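Local coordinates for protein AvrRpt2 (Erwinia amylovora, PDB 6HQZ) that is a type III effector of the fire blight pathogen and a papain-like, C70-family cysteine protease that probably cleaves proteins of the host plant, at residues N6-V11 / M106-G111; W21-R26 / H122-G127; N81-L86 / M132-F137; I93-Q98 / D117-H122. All coordinates share one frame; numbering follows the deposited sequence. Where two conformers were deposited one is given.

Contact 1. Residues N6-V11 / M106-G111; sequences NHVPYV and MSVLTG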
# COMPACT_ATOMS: atom_id res chain seq x y z
N ASN A 6 -11.73 2.09 -2.63
CA ASN A 6 -13.02 2.76 -2.64
C ASN A 6 -14.03 2.28 -3.68
O ASN A 6 -15.20 2.64 -3.57
CB ASN A 6 -12.77 4.26 -2.80
CG ASN A 6 -12.15 4.82 -1.55
OD1 ASN A 6 -12.82 4.93 -0.53
ND2 ASN A 6 -10.84 5.08 -1.57
N HIS A 7 -13.62 1.54 -4.70
CA HIS A 7 -14.66 0.82 -5.42
C HIS A 7 -14.38 -0.59 -5.84
O HIS A 7 -14.17 -0.95 -6.99
CB HIS A 7 -15.39 1.58 -6.53
CG HIS A 7 -16.79 1.05 -6.73
ND1 HIS A 7 -17.78 1.16 -5.77
CD2 HIS A 7 -17.34 0.32 -7.74
CE1 HIS A 7 -18.88 0.56 -6.19
NE2 HIS A 7 -18.64 0.04 -7.38
N VAL A 8 -14.48 -1.40 -4.82
CA VAL A 8 -14.76 -2.80 -4.99
C VAL A 8 -16.29 -2.98 -5.06
O VAL A 8 -17.01 -2.54 -4.19
CB VAL A 8 -14.10 -3.56 -3.85
CG1 VAL A 8 -14.27 -5.03 -4.10
CG2 VAL A 8 -12.61 -3.20 -3.85
N PRO A 9 -16.78 -3.56 -6.16
CA PRO A 9 -18.20 -3.80 -6.29
C PRO A 9 -18.68 -4.84 -5.29
O PRO A 9 -17.90 -5.73 -4.85
CB PRO A 9 -18.35 -4.31 -7.72
CG PRO A 9 -17.01 -4.83 -8.13
CD PRO A 9 -16.00 -4.09 -7.31
N TYR A 10 -19.90 -4.68 -4.83
CA TYR A 10 -20.44 -5.57 -3.78
C TYR A 10 -21.28 -6.62 -4.50
O TYR A 10 -22.14 -6.26 -5.29
CB TYR A 10 -21.29 -4.77 -2.78
CG TYR A 10 -21.92 -5.72 -1.82
CD1 TYR A 10 -21.12 -6.39 -0.87
CD2 TYR A 10 -23.24 -6.08 -1.95
CE1 TYR A 10 -21.72 -7.31 -0.00
CE2 TYR A 10 -23.82 -7.00 -1.08
CZ TYR A 10 -23.06 -7.60 -0.12
OH TYR A 10 -23.69 -8.57 0.68
N VAL A 11 -21.10 -7.92 -4.15
CA VAL A 11 -21.91 -8.99 -4.70
C VAL A 11 -22.36 -9.83 -3.47
O VAL A 11 -21.49 -10.16 -2.66
CB VAL A 11 -21.09 -9.87 -5.70
CG1 VAL A 11 -21.92 -11.03 -6.23
CG2 VAL A 11 -20.53 -9.01 -6.86
N MET A 106 -16.40 -16.64 3.83
CA MET A 106 -15.50 -15.90 3.02
C MET A 106 -15.99 -14.49 2.86
O MET A 106 -17.21 -14.31 2.69
CB MET A 106 -15.40 -16.54 1.66
CG MET A 106 -14.65 -17.82 1.58
SD MET A 106 -14.75 -18.43 -0.10
CE MET A 106 -13.78 -17.18 -0.91
N SER A 107 -15.06 -13.53 2.92
CA SER A 107 -15.38 -12.12 2.79
C SER A 107 -14.30 -11.45 2.04
O SER A 107 -13.24 -12.05 1.78
CB SER A 107 -15.53 -11.49 4.17
OG SER A 107 -16.66 -12.02 4.86
N VAL A 108 -14.53 -10.21 1.65
CA VAL A 108 -13.55 -9.46 0.88
C VAL A 108 -13.05 -8.27 1.59
O VAL A 108 -13.84 -7.37 1.88
CB VAL A 108 -14.13 -9.01 -0.49
CG1 VAL A 108 -13.03 -8.18 -1.22
CG2 VAL A 108 -14.55 -10.21 -1.33
N LEU A 109 -11.74 -8.29 1.89
CA LEU A 109 -11.03 -7.20 2.53
C LEU A 109 -10.86 -6.08 1.53
O LEU A 109 -10.33 -6.32 0.43
CB LEU A 109 -9.64 -7.61 2.99
CG LEU A 109 -8.87 -6.55 3.77
CD1 LEU A 109 -9.56 -6.11 5.09
CD2 LEU A 109 -7.50 -7.15 3.99
N THR A 110 -11.27 -4.89 1.92
CA THR A 110 -11.17 -3.69 1.01
C THR A 110 -10.36 -2.48 1.53
O THR A 110 -9.97 -1.61 0.73
CB THR A 110 -12.55 -3.16 0.61
OG1 THR A 110 -13.18 -2.55 1.78
CG2 THR A 110 -13.37 -4.29 -0.02
N GLY A 111 -10.27 -2.33 2.85
CA GLY A 111 -9.55 -1.26 3.42
C GLY A 111 -9.29 -1.43 4.89
O GLY A 111 -9.68 -2.41 5.48
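Val8 overlaps the methyl group of Thr110: its CB lies 4.0 Å from Thr110 CG2, and its CG2 comes to 4.1 Å of the same carbon, the two side chains meeting at a slant. With Val8 CG1 anti to its own backbone N (chi1 -174°), that second methyl is left to reach along the strand, where it makes a looser approach of 4.4 Å to Val108 CG1. Thr110 presents carbon rather than oxygen to the loop. Its CG2 stands opposite its carbonyl carbon, while OG1 (chi1 70°) turns aside to a weak hydrogen bond with Ile120 O. No hydrogen bond joins 6-11 directly to 106-111, and even the nearest backbones, at Val8 and Thr110, keep their CA atoms 7.0 Å apart. Within 6-11 the polar anchors come from strand 118-123: Val8 O accepts from His122 NE2, and Tyr10 OH is hydrogen-bonded to Asp123 O. Just ahead, Leu5 bonds to the Thr110 backbone. Thr110 and Gly111 together face Ile120 in a classic beta bulge, an irregularity of the strand pair right beside the contact. The N-terminal loop thus runs over one face of the antiparallel sheet of this papain-like domain, ahead of helix 19-27; Cys24 and Met27 of that helix also rest on Val108, and Pro92, just before strand 93-98, touches both valines.

Contact 2. Residues W21-R26 / H122-G127; sequences WYACTR and HDPQRG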
# COMPACT_ATOMS: atom_id res chain seq x y z
N TRP A 21 -18.10 -18.13 -2.04
CA TRP A 21 -16.96 -18.23 -2.99
C TRP A 21 -17.23 -17.45 -4.32
O TRP A 21 -16.35 -16.70 -4.84
CB TRP A 21 -16.61 -19.69 -3.26
CG TRP A 21 -15.76 -19.92 -4.53
CD1 TRP A 21 -16.20 -20.16 -5.80
CD2 TRP A 21 -14.34 -19.87 -4.60
NE1 TRP A 21 -15.12 -20.28 -6.66
CE2 TRP A 21 -13.97 -20.14 -5.94
CE3 TRP A 21 -13.35 -19.72 -3.65
CZ2 TRP A 21 -12.65 -20.17 -6.36
CZ3 TRP A 21 -12.03 -19.75 -4.07
CH2 TRP A 21 -11.69 -19.98 -5.40
N TYR A 22 -18.41 -17.66 -4.87
CA TYR A 22 -18.71 -17.07 -6.18
C TYR A 22 -18.83 -15.58 -6.02
O TYR A 22 -18.32 -14.82 -6.88
CB TYR A 22 -19.93 -17.68 -6.85
CG TYR A 22 -19.73 -19.15 -7.10
CD1 TYR A 22 -18.94 -19.58 -8.18
CD2 TYR A 22 -20.28 -20.13 -6.27
CE1 TYR A 22 -18.74 -20.93 -8.44
CE2 TYR A 22 -20.08 -21.49 -6.52
CZ TYR A 22 -19.32 -21.87 -7.62
OH TYR A 22 -19.09 -23.17 -7.88
N ALA A 23 -19.46 -15.15 -4.93
CA ALA A 23 -19.58 -13.73 -4.68
C ALA A 23 -18.22 -13.05 -4.50
O ALA A 23 -18.00 -11.98 -5.12
CB ALA A 23 -20.49 -13.43 -3.51
N CYS A 24 -17.34 -13.62 -3.67
CA CYS A 24 -16.05 -13.04 -3.40
C CYS A 24 -15.19 -13.01 -4.68
O CYS A 24 -14.53 -12.02 -4.94
CB CYS A 24 -15.32 -13.79 -2.25
SG CYS A 24 -16.12 -13.50 -0.65
N THR A 25 -15.16 -14.08 -5.44
CA THR A 25 -14.33 -14.11 -6.63
C THR A 25 -14.88 -13.07 -7.66
O THR A 25 -14.05 -12.36 -8.23
CB THR A 25 -14.19 -15.51 -7.24
OG1 THR A 25 -15.48 -16.06 -7.45
CG2 THR A 25 -13.41 -16.40 -6.38
N ARG A 26 -16.21 -12.90 -7.75
CA ARG A 26 -16.83 -11.85 -8.59
C ARG A 26 -16.46 -10.43 -8.11
O ARG A 26 -16.13 -9.56 -8.94
CB ARG A 26 -18.37 -12.00 -8.75
CG ARG A 26 -18.90 -11.45 -10.07
CD ARG A 26 -20.30 -11.95 -10.51
NE ARG A 26 -20.69 -13.15 -9.76
CZ ARG A 26 -21.92 -13.46 -9.36
NH1 ARG A 26 -22.97 -12.71 -9.69
NH2 ARG A 26 -22.10 -14.57 -8.64
N HIS A 122 -16.39 -6.42 2.55
CA HIS A 122 -17.65 -6.77 1.95
C HIS A 122 -17.97 -8.20 2.42
O HIS A 122 -17.20 -9.11 2.15
CB HIS A 122 -17.58 -6.85 0.42
CG HIS A 122 -17.55 -5.51 -0.26
ND1 HIS A 122 -17.91 -4.35 0.39
CD2 HIS A 122 -17.26 -5.17 -1.53
CE1 HIS A 122 -17.78 -3.33 -0.45
NE2 HIS A 122 -17.44 -3.81 -1.63
N ASP A 123 -19.14 -8.38 3.00
CA ASP A 123 -19.61 -9.69 3.49
C ASP A 123 -20.78 -10.12 2.60
O ASP A 123 -21.84 -9.50 2.59
CB ASP A 123 -20.05 -9.57 4.93
CG ASP A 123 -20.39 -10.93 5.57
OD1 ASP A 123 -21.12 -11.72 4.98
OD2 ASP A 123 -19.99 -11.15 6.69
N PRO A 124 -20.59 -11.18 1.81
CA PRO A 124 -21.60 -11.58 0.90
C PRO A 124 -22.95 -11.92 1.55
O PRO A 124 -23.98 -12.04 0.84
CB PRO A 124 -21.01 -12.85 0.25
CG PRO A 124 -19.58 -12.87 0.56
CD PRO A 124 -19.36 -11.94 1.71
N GLN A 125 -22.98 -12.11 2.87
CA GLN A 125 -24.23 -12.39 3.52
C GLN A 125 -24.71 -11.33 4.45
O GLN A 125 -25.82 -11.41 4.88
CB GLN A 125 -24.17 -13.75 4.22
CG GLN A 125 -25.49 -14.26 4.70
CD GLN A 125 -26.71 -14.04 3.76
OE1 GLN A 125 -26.72 -14.54 2.64
NE2 GLN A 125 -27.78 -13.37 4.27
N ARG A 126 -23.90 -10.34 4.76
CA ARG A 126 -24.26 -9.30 5.64
C ARG A 126 -24.25 -7.92 5.04
O ARG A 126 -25.03 -7.08 5.51
CB ARG A 126 -23.37 -9.33 6.86
CG ARG A 126 -23.67 -10.52 7.70
CD ARG A 126 -24.91 -10.20 8.48
NE ARG A 126 -24.93 -11.03 9.65
CZ ARG A 126 -25.24 -12.30 9.61
NH1 ARG A 126 -25.66 -12.85 8.47
NH2 ARG A 126 -25.21 -12.97 10.73
N GLY A 127 -23.51 -7.71 3.95
CA GLY A 127 -23.56 -6.46 3.26
C GLY A 127 -22.21 -5.83 2.97
O GLY A 127 -21.14 -6.28 3.48
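Ala23 and Cys24, on one turn of helix 19-27, close on Pro124, where strand 118-123 runs out into a turn; the helix packed against an antiparallel sheet is the core arrangement of this papain-like fold. The tight part is small and wholly apolar. Ala23 CB meets Pro124 CB at 3.8 Å, and Cys24 SG reaches Pro124 CG at 3.7 Å, so neighbouring carbons of one proline ring each receive one helix residue. A chi1 of -70° sets SG opposite the Cys24 carbonyl carbon, swung toward the ring. The absence of bulk at Ala23 lets the backbones come close, with CA atoms of Ala23 and Pro124 only 6.3 Å apart. Cys20 and Met27 of the same helix also touch Pro124, while Met94 and Met106 of the sheet pack on Cys24, completing a buried setting.

Beyond the proline the contact gives way to solvent. Gln125 and Arg126 are exposed and do not touch the helix segment; here the chain holds its shape by bonds to itself. Arg126 and Gly127 both face Asp123 in a classic beta bulge, and Asp123 O accepts from the backbone N of each. An Asx turn tightens the bend: Gln125 N donates to the anti lone pair of Asp123 OD1 over 2.8 Å, at an N-H...O angle of 154°.

Contact 3. Residues N81-L86 / M132-F137; sequences NELGNL and MPLDSF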
# COMPACT_ATOMS: atom_id res chain seq x y z
N ASN A 81 -1.06 -1.42 9.36
CA ASN A 81 -0.22 -0.97 8.24
C ASN A 81 0.08 -2.10 7.25
O ASN A 81 0.06 -1.89 6.04
CB ASN A 81 1.11 -0.38 8.71
CG ASN A 81 0.95 0.97 9.36
OD1 ASN A 81 -0.02 1.69 9.15
ND2 ASN A 81 1.90 1.32 10.18
N GLU A 82 0.38 -3.30 7.75
CA GLU A 82 0.72 -4.37 6.82
C GLU A 82 -0.44 -4.80 5.95
O GLU A 82 -0.27 -5.01 4.77
CB GLU A 82 1.32 -5.61 7.51
CG GLU A 82 1.80 -6.67 6.52
CD GLU A 82 2.65 -6.18 5.30
OE1 GLU A 82 3.50 -5.18 5.34
OE2 GLU A 82 2.53 -6.89 4.28
N LEU A 83 -1.62 -4.95 6.53
CA LEU A 83 -2.80 -5.18 5.66
C LEU A 83 -3.01 -4.08 4.58
O LEU A 83 -3.37 -4.36 3.44
CB LEU A 83 -4.05 -5.32 6.48
CG LEU A 83 -4.07 -6.66 7.27
CD1 LEU A 83 -5.25 -6.65 8.25
CD2 LEU A 83 -4.11 -7.86 6.34
N GLY A 84 -2.80 -2.83 4.96
CA GLY A 84 -2.90 -1.71 4.02
C GLY A 84 -1.90 -1.82 2.89
O GLY A 84 -2.22 -1.65 1.70
N ASN A 85 -0.66 -2.13 3.27
CA ASN A 85 0.35 -2.37 2.28
C ASN A 85 -0.12 -3.47 1.32
O ASN A 85 -0.03 -3.30 0.12
CB ASN A 85 1.64 -2.73 3.02
CG ASN A 85 2.79 -3.07 2.12
OD1 ASN A 85 2.92 -2.58 0.99
ND2 ASN A 85 3.72 -3.87 2.68
N LEU A 86 -0.64 -4.59 1.85
CA LEU A 86 -1.09 -5.71 1.02
C LEU A 86 -2.21 -5.33 0.04
O LEU A 86 -2.15 -5.69 -1.13
CB LEU A 86 -1.55 -6.90 1.89
CG LEU A 86 -0.36 -7.69 2.49
CD1 LEU A 86 -0.82 -8.72 3.52
CD2 LEU A 86 0.46 -8.39 1.41
N MET A 132 -14.81 -4.92 11.09
CA MET A 132 -14.62 -5.64 12.32
C MET A 132 -13.30 -5.26 12.95
O MET A 132 -12.38 -4.89 12.23
CB MET A 132 -14.69 -7.19 12.12
CG MET A 132 -13.49 -7.92 11.65
SD MET A 132 -13.40 -9.74 11.54
CE MET A 132 -14.53 -10.05 10.19
N PRO A 133 -13.17 -5.49 14.26
CA PRO A 133 -11.89 -5.17 14.83
C PRO A 133 -10.76 -5.97 14.22
O PRO A 133 -10.88 -7.18 13.92
CB PRO A 133 -12.05 -5.55 16.31
CG PRO A 133 -13.53 -5.51 16.53
CD PRO A 133 -14.09 -6.03 15.26
N LEU A 134 -9.61 -5.33 14.10
CA LEU A 134 -8.42 -6.01 13.66
C LEU A 134 -8.10 -7.18 14.54
O LEU A 134 -7.67 -8.23 14.02
CB LEU A 134 -7.25 -5.03 13.65
CG LEU A 134 -5.93 -5.58 13.21
CD1 LEU A 134 -6.08 -6.29 11.86
CD2 LEU A 134 -4.88 -4.47 13.16
N ASP A 135 -8.29 -7.04 15.88
CA ASP A 135 -8.03 -8.17 16.79
C ASP A 135 -8.88 -9.38 16.37
O ASP A 135 -8.41 -10.51 16.42
CB ASP A 135 -8.30 -7.81 18.28
CG ASP A 135 -8.05 -9.00 19.25
OD1 ASP A 135 -6.90 -9.29 19.66
OD2 ASP A 135 -9.04 -9.64 19.66
N SER A 136 -10.13 -9.15 15.99
CA SER A 136 -11.03 -10.25 15.52
C SER A 136 -10.57 -10.92 14.25
O SER A 136 -10.58 -12.13 14.15
CB SER A 136 -12.45 -9.73 15.34
OG SER A 136 -12.99 -9.44 16.59
N PHE A 137 -10.14 -10.15 13.28
CA PHE A 137 -9.60 -10.67 12.08
C PHE A 137 -8.41 -11.59 12.32
O PHE A 137 -8.34 -12.72 11.82
CB PHE A 137 -9.26 -9.53 11.14
CG PHE A 137 -8.55 -9.99 9.92
CD1 PHE A 137 -9.26 -10.46 8.85
CD2 PHE A 137 -7.15 -9.89 9.86
CE1 PHE A 137 -8.56 -10.86 7.71
CE2 PHE A 137 -6.47 -10.34 8.77
CZ PHE A 137 -7.18 -10.76 7.68
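Leu83 carries this contact, burying more surface than either partner: its isobutyl end points from helix 80-90 at Leu134 and Phe137, which lie one turn apart at the start of helix 134-140. A single methyl, CD1, serves both. It comes 3.7 Å from Leu134 CD1 and 3.9 Å from Phe137 CE2, with Phe137 CD2 only slightly farther off. The other methyl, Leu83 CD2, joins in at 4.2 Å from Phe137 CE2. Leu134 and Phe137 both have CG anti to the backbone N (chi1 180° and 173°), an extended pose that carries their ends out to the neighbouring helix. The side chains need that length, since the nearest CA atoms, those of Leu83 and Leu134, stand 9.8 Å apart.

Ile119 of the sheet touches both Leu83 and Phe137, and the Phe137 ring also meets Phe95 edge-to-face, so the two helices come together over one face of the sheet. Pro133 occupies the N-cap position where strand 130-133 passes into the second helix. On helix 80-90, Asn85 ND2 donates to Glu82 OE1 over 3.0 Å in a nearly straight bond (171°), on the syn side but tilted from the carboxylate plane. Asn85 also packs on Cys88 of the second subunit, and Cys88 forms an interchain disulfide. Across the contact itself, with no hydrogen bond or charge pair, buried carbon against carbon supplies the cohesion, so shape and exclusion of water join the two segments, while backbone bonds such as Leu134 with Asp117 place the second helix against the sheet.

Contact 4. Residues I93-Q98 / D117-H122; sequences IMFGWQ and DAIIFH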
# COMPACT_ATOMS: atom_id res chain seq x y z
N ILE A 93 -8.79 -8.50 -1.32
CA ILE A 93 -8.27 -9.80 -0.88
C ILE A 93 -9.43 -10.59 -0.22
O ILE A 93 -10.08 -10.12 0.72
CB ILE A 93 -7.18 -9.61 0.17
CG1 ILE A 93 -5.98 -8.92 -0.40
CG2 ILE A 93 -6.75 -10.96 0.76
CD1 ILE A 93 -5.06 -8.32 0.64
N MET A 94 -9.68 -11.77 -0.76
CA MET A 94 -10.72 -12.62 -0.17
C MET A 94 -10.12 -13.53 0.89
O MET A 94 -9.12 -14.23 0.62
CB MET A 94 -11.50 -13.42 -1.18
CG MET A 94 -10.79 -14.32 -2.10
SD MET A 94 -11.98 -15.02 -3.30
CE MET A 94 -11.29 -16.66 -3.41
N PHE A 95 -10.76 -13.51 2.05
CA PHE A 95 -10.29 -14.21 3.24
C PHE A 95 -11.35 -15.13 3.83
O PHE A 95 -12.57 -14.84 3.88
CB PHE A 95 -9.75 -13.24 4.32
CG PHE A 95 -10.76 -12.38 4.97
CD1 PHE A 95 -11.13 -11.20 4.36
CD2 PHE A 95 -11.28 -12.67 6.20
CE1 PHE A 95 -12.02 -10.34 4.96
CE2 PHE A 95 -12.15 -11.78 6.83
CZ PHE A 95 -12.54 -10.64 6.19
N GLY A 96 -10.82 -16.25 4.32
CA GLY A 96 -11.58 -17.26 5.04
C GLY A 96 -11.46 -17.00 6.50
O GLY A 96 -10.35 -16.79 6.98
N TRP A 97 -12.58 -17.08 7.23
CA TRP A 97 -12.56 -16.84 8.68
C TRP A 97 -13.65 -17.54 9.39
O TRP A 97 -14.65 -17.93 8.81
CB TRP A 97 -12.63 -15.34 8.99
CG TRP A 97 -13.88 -14.66 8.57
CD1 TRP A 97 -14.28 -14.33 7.30
CD2 TRP A 97 -14.90 -14.13 9.46
NE1 TRP A 97 -15.47 -13.64 7.35
CE2 TRP A 97 -15.83 -13.45 8.65
CE3 TRP A 97 -15.05 -14.09 10.84
CZ2 TRP A 97 -16.93 -12.83 9.17
CZ3 TRP A 97 -16.14 -13.41 11.38
CH2 TRP A 97 -17.08 -12.81 10.54
N GLN A 98 -13.45 -17.77 10.68
CA GLN A 98 -14.36 -18.55 11.44
C GLN A 98 -15.19 -17.66 12.38
O GLN A 98 -14.62 -16.89 13.17
CB GLN A 98 -13.64 -19.67 12.21
CG GLN A 98 -14.57 -20.67 12.88
CD GLN A 98 -13.85 -21.78 13.62
OE1 GLN A 98 -12.75 -21.60 14.10
NE2 GLN A 98 -14.48 -22.95 13.69
N ASP A 117 -8.78 0.88 14.51
CA ASP A 117 -8.10 -0.43 14.49
C ASP A 117 -9.03 -1.57 14.01
O ASP A 117 -9.27 -2.57 14.71
CB ASP A 117 -7.46 -0.71 15.86
CG ASP A 117 -6.44 -1.80 15.81
OD1 ASP A 117 -5.57 -1.84 14.89
OD2 ASP A 117 -6.48 -2.65 16.72
N ALA A 118 -9.54 -1.37 12.80
CA ALA A 118 -10.54 -2.25 12.19
C ALA A 118 -10.28 -2.45 10.70
O ALA A 118 -9.69 -1.61 10.03
CB ALA A 118 -11.93 -1.67 12.40
N ILE A 119 -10.76 -3.58 10.18
CA ILE A 119 -10.70 -3.87 8.77
C ILE A 119 -12.04 -3.56 8.18
O ILE A 119 -13.05 -3.61 8.86
CB ILE A 119 -10.35 -5.32 8.47
CG1 ILE A 119 -11.40 -6.29 9.05
CG2 ILE A 119 -8.99 -5.61 9.11
CD1 ILE A 119 -11.39 -7.59 8.28
N ILE A 120 -12.03 -3.25 6.88
CA ILE A 120 -13.21 -2.92 6.16
C ILE A 120 -13.41 -4.01 5.12
O ILE A 120 -12.51 -4.31 4.37
CB ILE A 120 -13.09 -1.56 5.42
CG1 ILE A 120 -12.60 -0.47 6.41
CG2 ILE A 120 -14.39 -1.20 4.82
CD1 ILE A 120 -12.27 0.85 5.77
N PHE A 121 -14.63 -4.57 5.05
CA PHE A 121 -14.83 -5.73 4.21
C PHE A 121 -16.25 -5.82 3.73
O PHE A 121 -17.20 -5.35 4.40
CB PHE A 121 -14.43 -7.02 4.94
CG PHE A 121 -15.29 -7.37 6.11
CD1 PHE A 121 -15.13 -6.73 7.35
CD2 PHE A 121 -16.27 -8.35 5.98
CE1 PHE A 121 -15.94 -7.09 8.44
CE2 PHE A 121 -17.08 -8.73 7.08
CZ PHE A 121 -16.95 -8.08 8.30
N HIS A 122 -16.39 -6.42 2.55
CA HIS A 122 -17.65 -6.77 1.95
C HIS A 122 -17.97 -8.20 2.42
O HIS A 122 -17.20 -9.11 2.15
CB HIS A 122 -17.58 -6.85 0.42
CG HIS A 122 -17.55 -5.51 -0.26
ND1 HIS A 122 -17.91 -4.35 0.39
CD2 HIS A 122 -17.26 -5.17 -1.53
CE1 HIS A 122 -17.78 -3.33 -0.45
NE2 HIS A 122 -17.44 -3.81 -1.63
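Phe95, Ile119 and Phe121 meet across a strand that belongs to neither segment, and all three do so with chi1 near +60° (68°, 61° and 67°), which puts the side chain between backbone N and carbonyl carbon, a crowded position. The two phenylalanine side chains cross at about a right angle. Phe121 CB sits at the edge of the Phe95 ring, near its plane, 4.1 Å from Phe95 CE1. Ile119 CD1 approaches Phe95 CZ obliquely, at 3.9 Å; the isoleucine comes from the opposite direction, with its CG1 branch bringing the terminal methyl to the ring.

Strands 93-98 and 118-123 are second neighbours in the antiparallel sheet of the papain-like domain, each hydrogen-bonded to strand 104-113 between them. Ser107 of that middle strand touches both phenylalanines, and Leu109 touches Phe95 and Ile119, so Ser107 and Leu109 lie between the three side chains, on the same face. Helix 134-140 covers this face, with Leu134 packed on Ile119, and Leu141, just past the helix, touches Phe95. At the start of strand 118-123, Asp117 and Ala118 form a G1 beta bulge opposite Asp113. Trp97 is turned to the same face as Phe95 and buries some surface against 117-122, although Trp97 CZ2 stays 4.6 Å from Phe121 CE2; its NE1 is hydrogen-bonded to Ser107 OG.

In the fold
From the N terminus, the loop at 6-11 meets strand 104-113, the first of the four closures reached along the chain, and contact 1 spans helix 19-27 and helix 80-90 on the way. Contact 2 starts within that span and ends beyond it, so the two cross; it fixes helix 19-27 to the end of strand 118-123. Contact 3, opening at 81-86 and closing at 132-137, crosses both and brings two helices together. Contact 4 is the shortest closure, lying within the spans of contacts 2 and 3 but crossing contact 1. It shares His122 with contact 2. All four reach the same antiparallel sheet, in which strands 118-123 and 130-133, used by contacts 4 and 3, are neighbours.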